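PDB 3PDU: 3-hydroxyisobutyrate dehydrogenase family protein, which binds NADP+ and has succinic semialdehyde reductase activity, interconverting succinic semialdehyde and gamma-hydroxybutyrate as a beta-hydroxyacid dehydrogenase. Local coordinates for residues A[113-125]-A[160-174]. Sequence-based numbering, arbitrary orientation.
Sequences GGRFLEAPVSGTK and HLGEVGQGARMKLVV. With NAP (NADP nicotinamide-adenine-dinucleotide phosphate), chain I.
Strand 115-118 and the first turns of helix 166-174 run nearly parallel, their axes 16° apart and 9.3 Å at closest approach, with Pro120 facing Lys171 in the register. Glu118 reaches the start of the helix with OE2. Its CG takes the cramped place between backbone N and carbonyl carbon (chi1 67°), and the extended chain beyond sets OE2 among the backbone amides. N of Gly165, the residue at the N-cap position, gives OE2 a bond of 2.7 Å, and Ala168 N one of 3.0 Å at 153°; they arrive from opposite faces of the carboxylate plane, each well out of it. Gly167 N adds a weak third bond, and a side chain there would run into OE2. The other oxygen, OE1, is bonded to Ser102 of helix 99-111 and rests against the methyl of Ala168. Beside this, the edge of the Phe116 ring meets both methyls of Val164, CE2 to CG1 at 3.9 Å.

Farther along, Pro120 lays CB and CG against the first carbons of Lys171. In the conformer described, the lysine bends at chi2 and brings NZ to Val121 O, 2.8 Å away; Asn175 OD1 is a second partner, and a water bonded to Ser122 OG binds NZ weakly. NZ also lies 3.8 Å from C5N of the NADP nicotinamide, against which Val121 CG2 packs. An alanine in place of Glu118 removes the carboxylate and would probably leave the amides of Gly165 and Ala168 without this acceptor and Ser102 OG without its mate. The carboxylate thus probably offsets the positive end of the helix dipole, tying the Rossmann-type sheet to the long helix 166-194, the helix that also carries Lys171 beside the nicotinamide.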
loop_
_atom_site.group_PDB
_atom_site.type_symbol
_atom_site.label_atom_id
_atom_site.label_comp_id
_atom_site.label_asym_id
_atom_site.label_seq_id
_atom_site.Cartn_x
_atom_site.Cartn_y
_atom_site.Cartn_z
ATOM N N GLY A 113 40.535 -18.013 11.085
ATOM C CA GLY A 113 41.773 -17.261 11.089
ATOM C C GLY A 113 41.929 -16.298 9.925
ATOM O O GLY A 113 43.028 -15.818 9.662
ATOM N N GLY A 114 40.834 -16.011 9.224
ATOM C CA GLY A 114 40.861 -15.050 8.138
ATOM C C GLY A 114 40.456 -13.683 8.655
ATOM O O GLY A 114 40.067 -13.557 9.811
ATOM N N ARG A 115 40.584 -12.652 7.825
ATOM C CA ARG A 115 40.005 -11.351 8.160
ATOM C C ARG A 115 38.826 -11.082 7.245
ATOM O O ARG A 115 38.865 -11.458 6.068
ATOM C CB ARG A 115 41.050 -10.235 8.025
ATOM C CG ARG A 115 42.237 -10.374 8.981
ATOM C CD ARG A 115 43.276 -9.287 8.732
ATOM N NE ARG A 115 43.919 -9.441 7.430
ATOM C CZ ARG A 115 44.527 -8.457 6.775
ATOM N NH1 ARG A 115 44.567 -7.238 7.293
ATOM N NH2 ARG A 115 45.093 -8.688 5.593
ATOM N N PHE A 116 37.784 -10.447 7.783
ATOM C CA PHE A 116 36.561 -10.190 7.031
ATOM C C PHE A 116 36.184 -8.714 7.008
ATOM O O PHE A 116 36.257 -8.003 8.022
ATOM C CB PHE A 116 35.360 -10.995 7.560
ATOM C CG PHE A 116 34.080 -10.718 6.802
ATOM C CD1 PHE A 116 33.876 -11.268 5.542
ATOM C CD2 PHE A 116 33.099 -9.885 7.333
ATOM C CE1 PHE A 116 32.711 -11.003 4.825
ATOM C CE2 PHE A 116 31.929 -9.627 6.633
ATOM C CZ PHE A 116 31.737 -10.181 5.374
ATOM N N LEU A 117 35.766 -8.267 5.836
ATOM C CA LEU A 117 35.224 -6.929 5.662
ATOM C C LEU A 117 34.035 -7.035 4.731
ATOM O O LEU A 117 34.116 -7.721 3.710
ATOM C CB LEU A 117 36.292 -6.042 5.007
ATOM C CG LEU A 117 36.000 -4.554 4.847
ATOM C CD1 LEU A 117 36.124 -3.866 6.202
ATOM C CD2 LEU A 117 36.987 -3.944 3.849
ATOM N N GLU A 118 32.922 -6.385 5.064
ATOM C CA GLU A 118 31.832 -6.296 4.099
ATOM C C GLU A 118 32.031 -4.969 3.388
ATOM O O GLU A 118 32.495 -4.005 3.995
ATOM C CB GLU A 118 30.459 -6.368 4.784
ATOM C CG GLU A 118 30.120 -5.162 5.669
ATOM C CD GLU A 118 28.711 -5.221 6.248
ATOM O OE1 GLU A 118 27.962 -6.166 5.919
ATOM O OE2 GLU A 118 28.351 -4.323 7.041
ATOM N N ALA A 119 31.728 -4.917 2.099
ATOM C CA ALA A 119 31.880 -3.666 1.372
ATOM C C ALA A 119 30.916 -3.564 0.192
ATOM O O ALA A 119 31.348 -3.474 -0.964
ATOM C CB ALA A 119 33.326 -3.484 0.913
ATOM N N PRO A 120 29.604 -3.558 0.478
ATOM C CA PRO A 120 28.639 -3.400 -0.613
ATOM C C PRO A 120 28.824 -2.016 -1.238
ATOM O O PRO A 120 29.432 -1.135 -0.625
ATOM C CB PRO A 120 27.277 -3.512 0.093
ATOM C CG PRO A 120 27.559 -3.118 1.536
ATOM C CD PRO A 120 28.957 -3.601 1.809
ATOM N N VAL A 121 28.324 -1.823 -2.448
ATOM C CA VAL A 121 28.579 -0.580 -3.152
ATOM C C VAL A 121 27.313 0.126 -3.627
ATOM O O VAL A 121 26.278 -0.500 -3.855
ATOM C CB VAL A 121 29.492 -0.821 -4.371
ATOM C CG1 VAL A 121 30.792 -1.496 -3.944
ATOM C CG2 VAL A 121 28.767 -1.653 -5.443
ATOM N N SER A 122 27.405 1.441 -3.780
ATOM C CA SER A 122 26.347 2.200 -4.425
ATOM C C SER A 122 26.886 2.633 -5.793
ATOM O O SER A 122 27.983 3.187 -5.888
ATOM C CB SER A 122 25.969 3.410 -3.557
ATOM O OG SER A 122 24.941 4.178 -4.153
ATOM N N GLY A 123 26.133 2.360 -6.855
ATOM C CA GLY A 123 26.629 2.581 -8.208
ATOM C C GLY A 123 26.329 1.352 -9.053
ATOM O O GLY A 123 26.447 0.230 -8.567
ATOM N N THR A 124 25.937 1.562 -10.306
ATOM C CA THR A 124 25.429 0.480 -11.148
ATOM C C THR A 124 26.491 0.038 -12.161
ATOM O O THR A 124 27.685 0.202 -11.918
ATOM C CB THR A 124 24.046 0.874 -11.811
ATOM O OG1 THR A 124 23.501 -0.228 -12.536
ATOM C CG2 THR A 124 24.196 2.046 -12.751
ATOM N N LYS A 125 26.059 -0.556 -13.270
ATOM C CA LYS A 125 26.976 -1.095 -14.271
ATOM C C LYS A 125 28.048 -0.116 -14.783
ATOM O O LYS A 125 29.241 -0.440 -14.804
ATOM C CB LYS A 125 26.188 -1.658 -15.458
ATOM C CG LYS A 125 27.079 -2.353 -16.493
ATOM C CD LYS A 125 26.244 -3.108 -17.508
ATOM C CE LYS A 125 26.031 -2.311 -18.777
ATOM N NZ LYS A 125 27.212 -2.358 -19.681
ATOM N N HIS A 160 34.415 3.721 5.815
ATOM C CA HIS A 160 34.377 2.628 6.777
ATOM C C HIS A 160 33.349 2.991 7.842
ATOM O O HIS A 160 33.477 4.015 8.521
ATOM C CB HIS A 160 35.757 2.379 7.392
ATOM C CG HIS A 160 35.808 1.178 8.287
ATOM N ND1 HIS A 160 35.333 1.195 9.581
ATOM C CD2 HIS A 160 36.268 -0.077 8.070
ATOM C CE1 HIS A 160 35.503 0.003 10.126
ATOM N NE2 HIS A 160 36.069 -0.786 9.231
ATOM N N LEU A 161 32.335 2.145 7.989
ATOM C CA LEU A 161 31.140 2.502 8.748
ATOM C C LEU A 161 31.043 1.827 10.120
ATOM O O LEU A 161 30.012 1.919 10.782
ATOM C CB LEU A 161 29.886 2.166 7.922
ATOM C CG LEU A 161 29.745 2.961 6.608
ATOM C CD1 LEU A 161 28.672 2.378 5.678
ATOM C CD2 LEU A 161 29.452 4.424 6.893
ATOM N N GLY A 162 32.103 1.141 10.530
ATOM C CA GLY A 162 32.169 0.553 11.858
ATOM C C GLY A 162 32.127 -0.958 11.837
ATOM O O GLY A 162 32.793 -1.590 11.017
ATOM N N GLU A 163 31.346 -1.542 12.744
ATOM C CA GLU A 163 31.253 -3.000 12.870
ATOM C C GLU A 163 30.510 -3.660 11.707
ATOM O O GLU A 163 29.666 -3.032 11.065
ATOM C CB GLU A 163 30.540 -3.358 14.179
ATOM C CG GLU A 163 31.104 -2.662 15.414
ATOM C CD GLU A 163 32.241 -3.434 16.070
ATOM O OE1 GLU A 163 32.850 -4.298 15.403
ATOM O OE2 GLU A 163 32.525 -3.174 17.260
ATOM N N VAL A 164 30.819 -4.930 11.448
ATOM C CA VAL A 164 30.131 -5.676 10.402
ATOM C C VAL A 164 28.630 -5.551 10.611
ATOM O O VAL A 164 28.133 -5.648 11.745
ATOM C CB VAL A 164 30.529 -7.161 10.387
ATOM C CG1 VAL A 164 29.723 -7.919 9.340
ATOM C CG2 VAL A 164 32.020 -7.306 10.113
ATOM N N GLY A 165 27.913 -5.315 9.519
ATOM C CA GLY A 165 26.481 -5.088 9.588
ATOM C C GLY A 165 26.077 -3.666 9.241
ATOM O O GLY A 165 25.015 -3.462 8.661
ATOM N N GLN A 166 26.904 -2.683 9.603
ATOM C CA GLN A 166 26.577 -1.276 9.336
ATOM C C GLN A 166 26.660 -0.960 7.848
ATOM O O GLN A 166 25.902 -0.135 7.338
ATOM C CB GLN A 166 27.501 -0.329 10.114
ATOM C CG GLN A 166 27.336 -0.422 11.625
ATOM C CD GLN A 166 25.928 -0.081 12.059
ATOM O OE1 GLN A 166 25.574 1.090 12.160
ATOM N NE2 GLN A 166 25.111 -1.105 12.303
ATOM N N GLY A 167 27.601 -1.603 7.158
ATOM C CA GLY A 167 27.704 -1.467 5.714
ATOM C C GLY A 167 26.460 -2.014 5.029
ATOM O O GLY A 167 25.866 -1.351 4.181
ATOM N N ALA A 168 26.048 -3.224 5.398
ATOM C CA ALA A 168 24.842 -3.799 4.807
ATOM C C ALA A 168 23.622 -2.924 5.091
ATOM O O ALA A 168 22.780 -2.697 4.209
ATOM C CB ALA A 168 24.612 -5.224 5.337
ATOM N N ARG A 169 23.521 -2.436 6.324
ATOM C CA ARG A 169 22.399 -1.580 6.695
ATOM C C ARG A 169 22.363 -0.288 5.877
ATOM O O ARG A 169 21.310 0.080 5.348
ATOM C CB ARG A 169 22.393 -1.293 8.198
ATOM C CG ARG A 169 21.986 -2.509 9.044
ATOM C CD ARG A 169 22.211 -2.271 10.544
ATOM N NE ARG A 169 21.601 -3.345 11.328
ATOM C CZ ARG A 169 21.351 -3.272 12.629
ATOM N NH1 ARG A 169 21.687 -2.182 13.307
ATOM N NH2 ARG A 169 20.777 -4.294 13.253
ATOM N N MET A 170 23.506 0.390 5.755
ATOM C CA MET A 170 23.579 1.576 4.908
ATOM C C MET A 170 23.157 1.275 3.464
ATOM O O MET A 170 22.387 2.029 2.860
ATOM C CB MET A 170 24.995 2.170 4.913
ATOM C CG MET A 170 25.130 3.432 4.067
ATOM S SD MET A 170 24.229 4.879 4.732
ATOM C CE MET A 170 25.375 5.393 6.015
ATOM N N LYS A 171 23.680 0.192 2.898
ATOM C CA LYS A 171 23.356 -0.186 1.522
ATOM C C LYS A 171 21.857 -0.427 1.355
ATOM O O LYS A 171 21.238 0.039 0.394
ATOM C CB LYS A 171 24.143 -1.434 1.109
ATOM C CG LYS A 171 23.743 -2.031 -0.245
ATOM C CD LYS A 171 23.976 -1.036 -1.397
ATOM C CE LYS A 171 23.493 -1.600 -2.734
ATOM N NZ LYS A 171 23.516 -0.565 -3.813
ATOM N N LEU A 172 21.268 -1.163 2.287
ATOM C CA LEU A 172 19.833 -1.451 2.187
ATOM C C LEU A 172 18.961 -0.182 2.318
ATOM O O LEU A 172 17.920 -0.043 1.652
ATOM C CB LEU A 172 19.436 -2.525 3.207
ATOM C CG LEU A 172 19.985 -3.925 2.888
ATOM C CD1 LEU A 172 19.565 -4.922 3.959
ATOM C CD2 LEU A 172 19.545 -4.411 1.498
ATOM N N VAL A 173 19.385 0.740 3.176
ATOM C CA VAL A 173 18.663 2.000 3.360
ATOM C C VAL A 173 18.743 2.833 2.086
ATOM O O VAL A 173 17.739 3.341 1.600
ATOM C CB VAL A 173 19.224 2.810 4.555
ATOM C CG1 VAL A 173 18.698 4.244 4.520
ATOM C CG2 VAL A 173 18.847 2.139 5.875
ATOM N N VAL A 174 19.947 2.969 1.544
ATOM C CA VAL A 174 20.133 3.690 0.286
ATOM C C VAL A 174 19.294 3.092 -0.842
ATOM O O VAL A 174 18.611 3.824 -1.566
ATOM C CB VAL A 174 21.618 3.719 -0.123
ATOM C CG1 VAL A 174 21.781 4.275 -1.547
ATOM C CG2 VAL A 174 22.422 4.546 0.890
HETATM P PA NAP I . 24.371 -10.709 -11.586
HETATM O O1A NAP I . 23.043 -11.344 -11.545
HETATM O O2A NAP I . 24.781 -10.271 -12.931
HETATM O O5B NAP I . 25.488 -11.651 -10.947
HETATM C C5B NAP I . 25.292 -12.457 -9.814
HETATM C C4B NAP I . 26.579 -13.247 -9.579
HETATM O O4B NAP I . 26.375 -14.143 -8.495
HETATM C C3B NAP I . 26.983 -14.113 -10.781
HETATM O O3B NAP I . 28.396 -14.209 -10.787
HETATM C C2B NAP I . 26.404 -15.473 -10.426
HETATM O O2B NAP I . 27.073 -16.591 -10.953
HETATM C C1B NAP I . 26.622 -15.455 -8.928
HETATM N N9A NAP I . 25.752 -16.398 -8.215
HETATM C C8A NAP I . 24.393 -16.356 -8.061
HETATM N N7A NAP I . 24.035 -17.432 -7.311
HETATM C C5A NAP I . 25.140 -18.130 -6.981
HETATM C C6A NAP I . 25.338 -19.282 -6.232
HETATM N N6A NAP I . 24.300 -19.912 -5.668
HETATM N N1A NAP I . 26.619 -19.760 -6.085
HETATM C C2A NAP I . 27.691 -19.104 -6.658
HETATM N N3A NAP I . 27.486 -17.960 -7.398
HETATM C C4A NAP I . 26.228 -17.488 -7.552
HETATM O O3 NAP I . 24.287 -9.507 -10.531
HETATM P PN NAP I . 25.106 -8.146 -10.342
HETATM O O1N NAP I . 24.293 -7.053 -10.904
HETATM O O2N NAP I . 26.522 -8.386 -10.724
HETATM O O5D NAP I . 24.977 -8.066 -8.742
HETATM C C5D NAP I . 25.906 -8.648 -7.855
HETATM C C4D NAP I . 25.645 -8.022 -6.491
HETATM O O4D NAP I . 25.884 -6.630 -6.558
HETATM C C3D NAP I . 24.180 -8.166 -6.094
HETATM O O3D NAP I . 24.125 -8.288 -4.681
HETATM C C2D NAP I . 23.553 -6.844 -6.486
HETATM O O2D NAP I . 22.401 -6.531 -5.716
HETATM C C1D NAP I . 24.726 -5.926 -6.166
HETATM N N1N NAP I . 24.747 -4.635 -6.855
HETATM C C2N NAP I . 24.386 -4.530 -8.170
HETATM C C3N NAP I . 24.443 -3.287 -8.810
HETATM C C7N NAP I . 24.080 -3.141 -10.270
HETATM O O7N NAP I . 23.787 -1.863 -10.744
HETATM N N7N NAP I . 24.009 -4.192 -11.091
HETATM C C4N NAP I . 24.877 -2.173 -8.096
HETATM C C5N NAP I . 25.265 -2.293 -6.761
HETATM C C6N NAP I . 25.207 -3.542 -6.154
HETATM P P2B NAP I . 26.593 -17.235 -12.350
HETATM O O1X NAP I . 27.017 -18.673 -12.272
HETATM O O2X NAP I . 25.093 -17.078 -12.483
HETATM O O3X NAP I . 27.261 -16.522 -13.488
HETATM O O HOH W 1 22.864 2.478 -4.554
#